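Local structure of protein HTP-2 (Caenorhabditis elegans, 4TZM) at residues S25-S30 / M42-Y47; T71-C76 / I174-Q179; E107-V112 / T219-P224. The protein binds a closure motif of HTP-3 through its HORMA domain and is probably a component of the meiotic chromosome axis. One frame throughout, in Å; residues are numbered along the deposited sequence.

Interaction 1: S25-S30 / M42-Y47; sequences SKLFPS and MIRAIY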
ATOM      1  N   SER A  25      16.875  -2.698   6.257  1.00 63.90           N
ATOM      2  CA  SER A  25      17.188  -3.713   5.254  1.00 70.93           C
ATOM      3  C   SER A  25      16.457  -5.031   5.501  1.00 73.43           C
ATOM      4  O   SER A  25      16.413  -5.895   4.628  1.00 75.39           O
ATOM      5  CB  SER A  25      18.697  -3.962   5.204  1.00 75.93           C
ATOM      6  OG  SER A  25      19.393  -2.797   4.799  1.00 77.91           O
ATOM      7  N   LYS A  26      15.879  -5.175   6.688  1.00 74.48           N
ATOM      8  CA  LYS A  26      15.179  -6.400   7.051  1.00 75.63           C
ATOM      9  C   LYS A  26      13.838  -6.523   6.328  1.00 69.26           C
ATOM     10  O   LYS A  26      13.319  -7.625   6.148  1.00 69.46           O
ATOM     11  CB  LYS A  26      14.966  -6.456   8.566  1.00 82.69           C
ATOM     12  CG  LYS A  26      14.464  -7.797   9.065  1.00 89.98           C
ATOM     13  CD  LYS A  26      13.935  -7.709  10.485  1.00 95.99           C
ATOM     14  CE  LYS A  26      13.338  -9.041  10.917  1.00100.05           C
ATOM     15  NZ  LYS A  26      12.705  -8.962  12.262  1.00102.72           N
ATOM     16  N   LEU A  27      13.280  -5.389   5.910  1.00 64.87           N
ATOM     17  CA  LEU A  27      11.976  -5.378   5.249  1.00 58.43           C
ATOM     18  C   LEU A  27      11.995  -4.741   3.860  1.00 52.90           C
ATOM     19  O   LEU A  27      11.153  -5.059   3.017  1.00 49.98           O
ATOM     20  CB  LEU A  27      10.952  -4.643   6.117  1.00 57.00           C
ATOM     21  CG  LEU A  27      10.433  -5.383   7.344  1.00 59.02           C
ATOM     22  CD1 LEU A  27       9.613  -4.447   8.213  1.00 57.81           C
ATOM     23  CD2 LEU A  27       9.603  -6.578   6.914  1.00 62.22           C
ATOM     24  N   PHE A  28      12.951  -3.848   3.625  1.00 52.97           N
ATOM     25  CA  PHE A  28      12.958  -3.034   2.412  1.00 50.13           C
ATOM     26  C   PHE A  28      14.299  -3.051   1.680  1.00 50.67           C
ATOM     27  O   PHE A  28      15.338  -3.276   2.299  1.00 54.54           O
ATOM     28  CB  PHE A  28      12.601  -1.591   2.757  1.00 46.50           C
ATOM     29  CG  PHE A  28      11.228  -1.420   3.337  1.00 45.70           C
ATOM     30  CD1 PHE A  28      10.103  -1.404   2.519  1.00 45.92           C
ATOM     31  CD2 PHE A  28      11.060  -1.253   4.700  1.00 45.87           C
ATOM     32  CE1 PHE A  28       8.829  -1.234   3.059  1.00 44.85           C
ATOM     33  CE2 PHE A  28       9.794  -1.084   5.245  1.00 47.86           C
ATOM     34  CZ  PHE A  28       8.678  -1.073   4.423  1.00 47.48           C
ATOM     35  N   PRO A  29      14.282  -2.795   0.358  1.00 49.33           N
ATOM     36  CA  PRO A  29      15.543  -2.633  -0.377  1.00 50.56           C
ATOM     37  C   PRO A  29      16.268  -1.359   0.053  1.00 55.07           C
ATOM     38  O   PRO A  29      15.608  -0.361   0.343  1.00 53.89           O
ATOM     39  CB  PRO A  29      15.093  -2.550  -1.842  1.00 43.99           C
ATOM     40  CG  PRO A  29      13.675  -2.067  -1.778  1.00 44.71           C
ATOM     41  CD  PRO A  29      13.104  -2.656  -0.519  1.00 45.39           C
ATOM     42  N   SER A  30      17.599  -1.395   0.103  1.00 58.87           N
ATOM     43  CA  SER A  30      18.379  -0.241   0.547  1.00 60.72           C
ATOM     44  C   SER A  30      18.550   0.780  -0.571  1.00 59.50           C
ATOM     45  O   SER A  30      18.808   1.958  -0.318  1.00 60.92           O
ATOM     46  CB  SER A  30      19.749  -0.682   1.063  1.00 65.16           C
ATOM     47  OG  SER A  30      19.626  -1.460   2.240  1.00 71.03           O
ATOM     48  N   MET A  42       7.783  -0.898  -3.791  1.00 28.30           N
ATOM     49  CA  MET A  42       6.329  -0.754  -3.723  1.00 26.29           C
ATOM     50  C   MET A  42       5.670  -2.057  -3.267  1.00 37.91           C
ATOM     51  O   MET A  42       4.686  -2.042  -2.529  1.00 41.84           O
ATOM     52  CB  MET A  42       5.752  -0.328  -5.078  1.00 25.49           C
ATOM     53  CG  MET A  42       6.120   1.085  -5.518  1.00 30.83           C
ATOM     54  SD  MET A  42       5.754   2.333  -4.268  1.00 41.79           S
ATOM     55  CE  MET A  42       5.443   3.759  -5.291  1.00 63.49           C
ATOM     56  N   ILE A  43       6.221  -3.178  -3.721  1.00 39.31           N
ATOM     57  CA  ILE A  43       5.755  -4.498  -3.311  1.00 42.18           C
ATOM     58  C   ILE A  43       5.855  -4.666  -1.795  1.00 42.70           C
ATOM     59  O   ILE A  43       4.907  -5.114  -1.151  1.00 41.64           O
ATOM     60  CB  ILE A  43       6.557  -5.615  -4.017  1.00 43.99           C
ATOM     61  CG1 ILE A  43       6.430  -5.468  -5.536  1.00 45.61           C
ATOM     62  CG2 ILE A  43       6.089  -6.988  -3.566  1.00 45.67           C
ATOM     63  CD1 ILE A  43       7.091  -6.570  -6.328  1.00 46.45           C
ATOM     64  N   ARG A  44       7.001  -4.294  -1.231  1.00 46.77           N
ATOM     65  CA  ARG A  44       7.204  -4.370   0.209  1.00 49.07           C
ATOM     66  C   ARG A  44       6.320  -3.356   0.931  1.00 47.88           C
ATOM     67  O   ARG A  44       5.825  -3.628   2.019  1.00 51.89           O
ATOM     68  CB  ARG A  44       8.678  -4.143   0.566  1.00 53.19           C
ATOM     69  CG  ARG A  44       9.663  -5.028  -0.196  1.00 58.71           C
ATOM     70  CD  ARG A  44       9.380  -6.522  -0.027  1.00 65.14           C
ATOM     71  NE  ARG A  44       9.691  -7.014   1.313  1.00 73.54           N
ATOM     72  CZ  ARG A  44       8.818  -7.631   2.104  1.00 77.80           C
ATOM     73  NH1 ARG A  44       7.577  -7.834   1.685  1.00 77.88           N
ATOM     74  NH2 ARG A  44       9.181  -8.048   3.310  1.00 80.17           N
ATOM     75  N   ALA A  45       6.112  -2.196   0.313  1.00 42.99           N
ATOM     76  CA  ALA A  45       5.263  -1.155   0.894  1.00 42.60           C
ATOM     77  C   ALA A  45       3.803  -1.598   1.001  1.00 40.92           C
ATOM     78  O   ALA A  45       3.148  -1.356   2.014  1.00 42.45           O
ATOM     79  CB  ALA A  45       5.363   0.129   0.078  1.00 39.26           C
ATOM     80  N   ILE A  46       3.295  -2.241  -0.046  1.00 43.18           N
ATOM     81  CA  ILE A  46       1.937  -2.771  -0.029  1.00 43.59           C
ATOM     82  C   ILE A  46       1.784  -3.778   1.104  1.00 42.18           C
ATOM     83  O   ILE A  46       0.806  -3.746   1.851  1.00 41.75           O
ATOM     84  CB  ILE A  46       1.569  -3.450  -1.368  1.00 45.97           C
ATOM     85  CG1 ILE A  46       1.566  -2.428  -2.509  1.00 46.18           C
ATOM     86  CG2 ILE A  46       0.211  -4.122  -1.272  1.00 44.50           C
ATOM     87  CD1 ILE A  46       1.375  -3.047  -3.891  1.00 41.19           C
ATOM     88  N   TYR A  47       2.766  -4.664   1.233  1.00 44.44           N
ATOM     89  CA  TYR A  47       2.745  -5.708   2.255  1.00 45.50           C
ATOM     90  C   TYR A  47       2.757  -5.127   3.666  1.00 48.68           C
ATOM     91  O   TYR A  47       2.025  -5.586   4.545  1.00 47.64           O
ATOM     92  CB  TYR A  47       3.936  -6.655   2.056  1.00 42.38           C
ATOM     93  CG  TYR A  47       4.203  -7.610   3.207  1.00 46.03           C
ATOM     94  CD1 TYR A  47       3.476  -8.790   3.351  1.00 47.69           C
ATOM     95  CD2 TYR A  47       5.199  -7.340   4.138  1.00 47.03           C
ATOM     96  CE1 TYR A  47       3.728  -9.667   4.403  1.00 44.25           C
ATOM     97  CE2 TYR A  47       5.457  -8.204   5.186  1.00 47.40           C
ATOM     98  CZ  TYR A  47       4.721  -9.366   5.315  1.00 48.47           C
ATOM     99  OH  TYR A  47       4.982 -10.224   6.362  1.00 47.82           O
TER
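Arg44, on helix 35-56, curls its side chain around the backbone oxygen of Leu27 in the preceding loop, and this supplies the polar part of the contact. Its CG is anti to its own carbonyl carbon, and two further bends (chi2 -57°, chi3 -71°) fold the chain back, so that NE comes 3.0 Å from Leu27 O. The hydrogen bond is weak, since the N-H...O angle of 121° leaves the oxygen well off the N-H direction. The same oxygen also lies against the aliphatic part of the arginine, with Arg44 CG 3.5 Å from Leu27 O. The folded chain thus follows the carbonyl from CB to NH2 instead of meeting it end-on.

The remaining contacts are apolar or van der Waals. Leu27 crosses the arginine at about a right angle, its CD2 lying 3.9 Å from Arg44 NH2. Phe28 reaches the helix with the CD1-CE1 side of its ring: CD1 sits 3.7 Å from Arg44 CB, and CE1 lies 4.0 Å from Ala45 N, which is near the ring plane, at the edge. Pro29 adds its CD, 4.2 Å from Arg44 CG. An alanine in place of Arg44 would probably loosen the loop here, since the bond to Leu27 O, the guanidinium against Leu27 CD2 and the CG contact with Pro29 CD would all go, with CB left against Phe28.

The loop thereby packs against the helix that follows it in the chain. Phe28 stacks with Trp24, meets Phe41 and Val48 of the same helix 35-56, and extends to Met171 of helix 164-185, which Ala45 also touches. Elsewhere on segment 42-47, Ile43 and Tyr47 pack on helix 84-102, while Met42 lies against strand 240-248.

Interaction 2: T71-C76 / I174-Q179; sequences TENLSC and IVRSVQ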
ATOM      1  N   THR A  71      12.173   1.232  11.864  1.00 75.87           N
ATOM      2  CA  THR A  71      13.348   1.863  12.451  1.00 79.29           C
ATOM      3  C   THR A  71      13.514   1.307  13.860  1.00 87.21           C
ATOM      4  O   THR A  71      12.689   0.518  14.316  1.00 89.44           O
ATOM      5  CB  THR A  71      13.235   3.399  12.498  1.00 75.66           C
ATOM      6  OG1 THR A  71      12.355   3.790  13.557  1.00 76.48           O
ATOM      7  CG2 THR A  71      12.704   3.939  11.182  1.00 72.14           C
ATOM      8  N   GLU A  72      14.576   1.710  14.547  1.00 91.55           N
ATOM      9  CA  GLU A  72      14.814   1.238  15.906  1.00 96.58           C
ATOM     10  C   GLU A  72      13.715   1.720  16.845  1.00 95.93           C
ATOM     11  O   GLU A  72      13.396   1.064  17.837  1.00 98.66           O
ATOM     12  CB  GLU A  72      16.176   1.710  16.410  1.00103.09           C
ATOM     13  CG  GLU A  72      17.362   1.121  15.668  1.00108.29           C
ATOM     14  CD  GLU A  72      18.682   1.652  16.190  1.00116.69           C
ATOM     15  OE1 GLU A  72      18.665   2.642  16.952  1.00119.29           O
ATOM     16  OE2 GLU A  72      19.736   1.080  15.841  1.00120.59           O
ATOM     17  N   ASN A  73      13.135   2.868  16.510  1.00 92.77           N
ATOM     18  CA  ASN A  73      12.120   3.507  17.338  1.00 93.27           C
ATOM     19  C   ASN A  73      10.702   3.043  17.012  1.00 86.83           C
ATOM     20  O   ASN A  73       9.808   3.122  17.855  1.00 88.62           O
ATOM     21  CB  ASN A  73      12.204   5.028  17.174  1.00 98.10           C
ATOM     22  CG  ASN A  73      12.018   5.773  18.481  1.00104.39           C
ATOM     23  OD1 ASN A  73      10.914   5.836  19.022  1.00107.51           O
ATOM     24  ND2 ASN A  73      13.100   6.352  18.990  1.00106.68           N
ATOM     25  N   LEU A  74      10.500   2.564  15.786  1.00 78.13           N
ATOM     26  CA  LEU A  74       9.154   2.299  15.280  1.00 74.26           C
ATOM     27  C   LEU A  74       8.934   0.845  14.868  1.00 75.12           C
ATOM     28  O   LEU A  74       9.703   0.278  14.088  1.00 71.89           O
ATOM     29  CB  LEU A  74       8.852   3.218  14.093  1.00 70.23           C
ATOM     30  CG  LEU A  74       7.506   3.011  13.395  1.00 66.99           C
ATOM     31  CD1 LEU A  74       6.353   3.469  14.279  1.00 64.78           C
ATOM     32  CD2 LEU A  74       7.480   3.723  12.049  1.00 64.10           C
ATOM     33  N   SER A  75       7.863   0.258  15.391  1.00 75.33           N
ATOM     34  CA  SER A  75       7.525  -1.128  15.105  1.00 70.44           C
ATOM     35  C   SER A  75       6.157  -1.239  14.447  1.00 68.63           C
ATOM     36  O   SER A  75       5.354  -0.309  14.492  1.00 68.01           O
ATOM     37  CB  SER A  75       7.544  -1.959  16.385  1.00 71.97           C
ATOM     38  OG  SER A  75       6.395  -1.698  17.172  1.00 71.89           O
ATOM     39  N   CYS A  76       5.893  -2.394  13.848  1.00 68.56           N
ATOM     40  CA  CYS A  76       4.611  -2.650  13.206  1.00 67.86           C
ATOM     41  C   CYS A  76       4.352  -4.148  13.156  1.00 67.67           C
ATOM     42  O   CYS A  76       5.262  -4.949  13.385  1.00 67.50           O
ATOM     43  CB  CYS A  76       4.579  -2.054  11.798  1.00 68.76           C
ATOM     44  SG  CYS A  76       5.911  -2.621  10.720  1.00 67.28           S
ATOM     45  N   ILE A 174       3.990   7.231   6.858  1.00 42.38           N
ATOM     46  CA  ILE A 174       2.777   6.500   6.503  1.00 42.27           C
ATOM     47  C   ILE A 174       2.363   5.546   7.622  1.00 41.71           C
ATOM     48  O   ILE A 174       1.203   5.541   8.044  1.00 44.51           O
ATOM     49  CB  ILE A 174       2.953   5.715   5.181  1.00 42.49           C
ATOM     50  CG1 ILE A 174       2.773   6.654   3.986  1.00 46.90           C
ATOM     51  CG2 ILE A 174       1.953   4.566   5.092  1.00 41.08           C
ATOM     52  CD1 ILE A 174       2.969   5.982   2.644  1.00 49.46           C
ATOM     53  N   VAL A 175       3.323   4.768   8.116  1.00 37.70           N
ATOM     54  CA  VAL A 175       3.066   3.777   9.156  1.00 43.22           C
ATOM     55  C   VAL A 175       2.688   4.423  10.488  1.00 48.01           C
ATOM     56  O   VAL A 175       1.806   3.931  11.197  1.00 46.00           O
ATOM     57  CB  VAL A 175       4.283   2.862   9.346  1.00 48.87           C
ATOM     58  CG1 VAL A 175       4.009   1.829  10.428  1.00 51.77           C
ATOM     59  CG2 VAL A 175       4.618   2.185   8.022  1.00 46.57           C
ATOM     60  N   ARG A 176       3.335   5.537  10.818  1.00 54.87           N
ATOM     61  CA  ARG A 176       2.962   6.297  12.005  1.00 58.12           C
ATOM     62  C   ARG A 176       1.545   6.840  11.873  1.00 57.08           C
ATOM     63  O   ARG A 176       0.750   6.743  12.802  1.00 62.44           O
ATOM     64  CB  ARG A 176       3.945   7.445  12.255  1.00 64.49           C
ATOM     65  CG  ARG A 176       5.149   7.055  13.102  1.00 70.99           C
ATOM     66  CD  ARG A 176       5.894   8.283  13.611  1.00 80.95           C
ATOM     67  NE  ARG A 176       6.611   8.005  14.855  1.00 91.38           N
ATOM     68  CZ  ARG A 176       7.900   7.686  14.924  1.00 95.42           C
ATOM     69  NH1 ARG A 176       8.629   7.611  13.819  1.00 92.93           N
ATOM     70  NH2 ARG A 176       8.462   7.448  16.102  1.00 98.96           N
ATOM     71  N   SER A 177       1.228   7.402  10.712  1.00 54.53           N
ATOM     72  CA  SER A 177      -0.101   7.958  10.482  1.00 53.96           C
ATOM     73  C   SER A 177      -1.175   6.874  10.522  1.00 54.03           C
ATOM     74  O   SER A 177      -2.256   7.090  11.061  1.00 56.63           O
ATOM     75  CB  SER A 177      -0.150   8.707   9.148  1.00 57.76           C
ATOM     76  OG  SER A 177       0.571   9.928   9.223  1.00 66.21           O
ATOM     77  N   VAL A 178      -0.874   5.706   9.960  1.00 49.56           N
ATOM     78  CA  VAL A 178      -1.805   4.584  10.008  1.00 48.15           C
ATOM     79  C   VAL A 178      -2.072   4.167  11.451  1.00 49.25           C
ATOM     80  O   VAL A 178      -3.227   4.093  11.879  1.00 50.42           O
ATOM     81  CB  VAL A 178      -1.283   3.371   9.204  1.00 44.01           C
ATOM     82  CG1 VAL A 178      -2.043   2.109   9.583  1.00 42.90           C
ATOM     83  CG2 VAL A 178      -1.404   3.636   7.717  1.00 42.62           C
ATOM     84  N   GLN A 179      -1.005   3.913  12.203  1.00 48.90           N
ATOM     85  CA  GLN A 179      -1.143   3.535  13.606  1.00 51.95           C
ATOM     86  C   GLN A 179      -1.869   4.605  14.410  1.00 57.03           C
ATOM     87  O   GLN A 179      -2.652   4.288  15.299  1.00 62.99           O
ATOM     88  CB  GLN A 179       0.225   3.260  14.225  1.00 55.06           C
ATOM     89  CG  GLN A 179       0.920   2.050  13.628  1.00 59.95           C
ATOM     90  CD  GLN A 179       2.321   1.860  14.162  1.00 63.53           C
ATOM     91  OE1 GLN A 179       2.868   2.741  14.826  1.00 62.87           O
ATOM     92  NE2 GLN A 179       2.913   0.704  13.875  1.00 63.34           N
TER
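Gln179 and Leu74 make the tight half of this contact, where the turn and second strand of a small hairpin meet helix 164-185. The glutamine chain runs extended beyond CG and delivers its amide to the backbone of the hairpin: NE2 donates to Ser75 O over 2.7 Å, at an N-H...O angle of 160°. The oxygen lies in the plane of the amide and the donor in the plane of the carbonyl, so the bond fixes the rotation of the amide as well as its position. Leu74, with CG anti to its backbone N (chi1 177°), meets Gln179 tip to tip, CD1 standing 3.6 Å from OE1. Its other methyl, CD2, turns to Val175 CG1 at 4.3 Å, and Cys76 CB lies 4.2 Å from Val175 CG1.

Strands 65-69 and 75-79 form the antiparallel hairpin, joined at this point by backbone hydrogen bonding between Cys76 and Asn68. In the HORMA (Mad2-type) fold such a hairpin covers the helices on the side away from the large sheet. Its turn is an ST turn: Thr71 OG1 accepts from Asn73 N at 3.2 Å and, weakly, from Leu74 N.

Toward solvent the packing slackens. Arg176 extends from CG to NE along the turn, passing Leu74 CD1 with its CG. Leu74 CB lies over one face of the guanidinium, while Asn73 OD1 stays 4.1 Å from Arg176 NH2, near the guanidinium plane at its edge, with the two planes inclined by 44°. Both Asn73 and Arg176 are exposed.

Interaction 3: E107-V112 / T219-P224; sequences EISLVV and TFYTLP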
ATOM      1  N   GLU A 107      -4.826   0.890  -8.783  1.00 52.34           N
ATOM      2  CA  GLU A 107      -5.180   1.064  -7.381  1.00 51.50           C
ATOM      3  C   GLU A 107      -5.477  -0.272  -6.718  1.00 52.14           C
ATOM      4  O   GLU A 107      -6.188  -1.098  -7.285  1.00 54.82           O
ATOM      5  CB  GLU A 107      -6.400   1.976  -7.244  1.00 55.05           C
ATOM      6  CG  GLU A 107      -6.967   2.029  -5.830  1.00 58.24           C
ATOM      7  CD  GLU A 107      -8.228   2.866  -5.716  1.00 63.14           C
ATOM      8  OE1 GLU A 107      -8.590   3.555  -6.693  1.00 65.65           O
ATOM      9  OE2 GLU A 107      -8.862   2.835  -4.641  1.00 63.93           O
ATOM     10  N   ILE A 108      -4.938  -0.495  -5.524  1.00 48.66           N
ATOM     11  CA  ILE A 108      -5.393  -1.616  -4.709  1.00 48.15           C
ATOM     12  C   ILE A 108      -5.998  -1.090  -3.411  1.00 51.86           C
ATOM     13  O   ILE A 108      -5.402  -0.259  -2.720  1.00 50.84           O
ATOM     14  CB  ILE A 108      -4.263  -2.628  -4.403  1.00 46.98           C
ATOM     15  CG1 ILE A 108      -4.778  -3.699  -3.438  1.00 53.06           C
ATOM     16  CG2 ILE A 108      -3.031  -1.933  -3.843  1.00 42.05           C
ATOM     17  CD1 ILE A 108      -3.817  -4.836  -3.197  1.00 54.29           C
ATOM     18  N   SER A 109      -7.199  -1.560  -3.094  1.00 53.32           N
ATOM     19  CA  SER A 109      -7.910  -1.068  -1.924  1.00 54.23           C
ATOM     20  C   SER A 109      -8.361  -2.182  -0.992  1.00 54.48           C
ATOM     21  O   SER A 109      -8.803  -3.249  -1.435  1.00 53.70           O
ATOM     22  CB  SER A 109      -9.121  -0.235  -2.352  1.00 59.16           C
ATOM     23  OG  SER A 109      -8.713   0.978  -2.956  1.00 61.10           O
ATOM     24  N   LEU A 110      -8.222  -1.924   0.303  1.00 51.02           N
ATOM     25  CA  LEU A 110      -8.830  -2.755   1.327  1.00 52.72           C
ATOM     26  C   LEU A 110     -10.229  -2.217   1.595  1.00 57.41           C
ATOM     27  O   LEU A 110     -10.385  -1.105   2.098  1.00 58.51           O
ATOM     28  CB  LEU A 110      -7.995  -2.756   2.605  1.00 51.08           C
ATOM     29  CG  LEU A 110      -8.653  -3.466   3.787  1.00 57.25           C
ATOM     30  CD1 LEU A 110      -9.082  -4.868   3.382  1.00 60.73           C
ATOM     31  CD2 LEU A 110      -7.718  -3.517   4.982  1.00 56.91           C
ATOM     32  N   VAL A 111     -11.243  -3.006   1.254  1.00 58.70           N
ATOM     33  CA  VAL A 111     -12.621  -2.537   1.285  1.00 64.32           C
ATOM     34  C   VAL A 111     -13.457  -3.251   2.344  1.00 69.60           C
ATOM     35  O   VAL A 111     -13.552  -4.478   2.348  1.00 70.23           O
ATOM     36  CB  VAL A 111     -13.285  -2.718  -0.094  1.00 67.29           C
ATOM     37  CG1 VAL A 111     -14.771  -2.415  -0.021  1.00 70.48           C
ATOM     38  CG2 VAL A 111     -12.600  -1.838  -1.128  1.00 66.73           C
ATOM     39  N   VAL A 112     -14.063  -2.476   3.239  1.00 69.48           N
ATOM     40  CA  VAL A 112     -14.894  -3.043   4.294  1.00 69.54           C
ATOM     41  C   VAL A 112     -16.372  -2.732   4.065  1.00 74.36           C
ATOM     42  O   VAL A 112     -16.758  -1.578   3.889  1.00 74.15           O
ATOM     43  CB  VAL A 112     -14.474  -2.526   5.679  1.00 68.04           C
ATOM     44  CG1 VAL A 112     -15.294  -3.203   6.766  1.00 71.77           C
ATOM     45  CG2 VAL A 112     -12.988  -2.768   5.901  1.00 64.36           C
ATOM     46  N   THR A 219     -17.422  -4.415 -11.172  1.00 93.71           N
ATOM     47  CA  THR A 219     -17.723  -3.534 -10.050  1.00 91.71           C
ATOM     48  C   THR A 219     -16.507  -3.340  -9.145  1.00 85.86           C
ATOM     49  O   THR A 219     -15.829  -4.302  -8.778  1.00 82.41           O
ATOM     50  CB  THR A 219     -18.901  -4.073  -9.206  1.00 94.17           C
ATOM     51  OG1 THR A 219     -18.791  -5.496  -9.083  1.00 94.77           O
ATOM     52  CG2 THR A 219     -20.229  -3.737  -9.866  1.00 97.59           C
ATOM     53  N   PHE A 220     -16.241  -2.084  -8.795  1.00 84.43           N
ATOM     54  CA  PHE A 220     -15.148  -1.733  -7.893  1.00 79.97           C
ATOM     55  C   PHE A 220     -15.708  -1.529  -6.487  1.00 79.75           C
ATOM     56  O   PHE A 220     -16.152  -2.481  -5.843  1.00 79.42           O
ATOM     57  CB  PHE A 220     -14.438  -0.467  -8.379  1.00 78.23           C
ATOM     58  CG  PHE A 220     -13.025  -0.317  -7.875  1.00 73.62           C
ATOM     59  CD1 PHE A 220     -12.341  -1.394  -7.338  1.00 71.18           C
ATOM     60  CD2 PHE A 220     -12.382   0.912  -7.941  1.00 71.73           C
ATOM     61  CE1 PHE A 220     -11.043  -1.250  -6.880  1.00 66.13           C
ATOM     62  CE2 PHE A 220     -11.085   1.059  -7.484  1.00 67.42           C
ATOM     63  CZ  PHE A 220     -10.416  -0.022  -6.953  1.00 63.58           C
ATOM     64  N   TYR A 221     -15.686  -0.285  -6.020  1.00 79.68           N
ATOM     65  CA  TYR A 221     -16.393   0.090  -4.798  1.00 80.54           C
ATOM     66  C   TYR A 221     -16.971   1.495  -4.935  1.00 84.78           C
ATOM     67  O   TYR A 221     -16.465   2.313  -5.702  1.00 85.79           O
ATOM     68  CB  TYR A 221     -15.475   0.006  -3.569  1.00 75.13           C
ATOM     69  CG  TYR A 221     -14.303   0.970  -3.575  1.00 70.38           C
ATOM     70  CD1 TYR A 221     -14.451   2.284  -3.139  1.00 69.96           C
ATOM     71  CD2 TYR A 221     -13.047   0.560  -4.000  1.00 66.57           C
ATOM     72  CE1 TYR A 221     -13.386   3.163  -3.144  1.00 66.47           C
ATOM     73  CE2 TYR A 221     -11.976   1.432  -4.004  1.00 64.46           C
ATOM     74  CZ  TYR A 221     -12.151   2.731  -3.576  1.00 63.97           C
ATOM     75  OH  TYR A 221     -11.086   3.601  -3.581  1.00 62.97           O
ATOM     76  N   THR A 222     -18.036   1.768  -4.190  1.00 88.73           N
ATOM     77  CA  THR A 222     -18.641   3.092  -4.178  1.00 91.16           C
ATOM     78  C   THR A 222     -18.656   3.614  -2.743  1.00 89.19           C
ATOM     79  O   THR A 222     -18.606   2.833  -1.793  1.00 86.71           O
ATOM     80  CB  THR A 222     -20.072   3.065  -4.759  1.00 98.57           C
ATOM     81  OG1 THR A 222     -20.073   2.349  -6.000  1.00 98.18           O
ATOM     82  CG2 THR A 222     -20.597   4.476  -4.993  1.00102.45           C
ATOM     83  N   LEU A 223     -18.703   4.933  -2.590  1.00 90.63           N
ATOM     84  CA  LEU A 223     -18.696   5.550  -1.274  1.00 92.41           C
ATOM     85  C   LEU A 223     -20.050   6.169  -0.957  1.00100.14           C
ATOM     86  O   LEU A 223     -20.834   6.450  -1.863  1.00103.94           O
ATOM     87  CB  LEU A 223     -17.602   6.618  -1.193  1.00 88.34           C
ATOM     88  CG  LEU A 223     -16.193   6.201  -1.614  1.00 81.41           C
ATOM     89  CD1 LEU A 223     -15.255   7.399  -1.612  1.00 76.84           C
ATOM     90  CD2 LEU A 223     -15.675   5.103  -0.700  1.00 79.54           C
ATOM     91  N   PRO A 224     -20.339   6.366   0.338  1.00102.53           N
ATOM     92  CA  PRO A 224     -21.471   7.210   0.724  1.00107.97           C
ATOM     93  C   PRO A 224     -21.223   8.650   0.289  1.00112.82           C
ATOM     94  O   PRO A 224     -20.100   8.988  -0.087  1.00110.49           O
ATOM     95  CB  PRO A 224     -21.501   7.091   2.251  1.00106.05           C
ATOM     96  CG  PRO A 224     -20.811   5.803   2.539  1.00102.30           C
ATOM     97  CD  PRO A 224     -19.745   5.679   1.497  1.00 99.72           C
TER
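Glu107 OE2 is gripped by one hydrogen bond across the contact, from Tyr221 OH at 2.6 Å, and Ser109 OG of its own strand stands 2.5 Å from that same oxygen. The tyrosine is received on the syn lone pair, the side of OE1. Glutamate and tyrosine meet tip to tip, the extended glutamate chain putting its carboxylate at 77° to the ring, in whose plane OE2 lies. The other oxygen, OE1, sits at the edge of the Phe220 ring, 3.6 Å from CE2.

Tyr221 lies along the strand: Ser109 OG is 3.5 Å from its CE2, and Val111 CG2 is 3.8 Å from its CD2. Its own CD2 stands 3.7 Å above the centre of the Phe220 ring. That ring meets, nearly parallel, an aromatic side chain of the bound peptide, so the loop borders the closure-motif site, consistent with the C-terminal safety belt of HORMA proteins.

Strand 105-113 runs between strands 123-133 and 193-201. Tyr221 also touches Val124 of the former and Phe220 Lys200 of the latter, while Ile108 and Leu110, whose side chains leave the strand on the other side, touch Phe50 of helix 35-56.

Interaction 1 closes first along the chain; the segments of interactions 2 and 3 then alternate, in the order 71-76, 107-112, 174-179, 219-224. Interactions 1 and 2 lie 14 Å apart between centres, whereas interaction 3 is about 24 Å from interaction 1 and 25 Å from interaction 2. Helix 35-56 connects all three: it carries 42-47, packs beside helix 164-185 of interaction 2, and meets the inner side of strand 105-113 of interaction 3. The N-terminal loop and hairpin therefore cover the helices, while the 219-224 loop lies on the far side of the large sheet, at the peptide, as expected for a HORMA domain holding a closure motif.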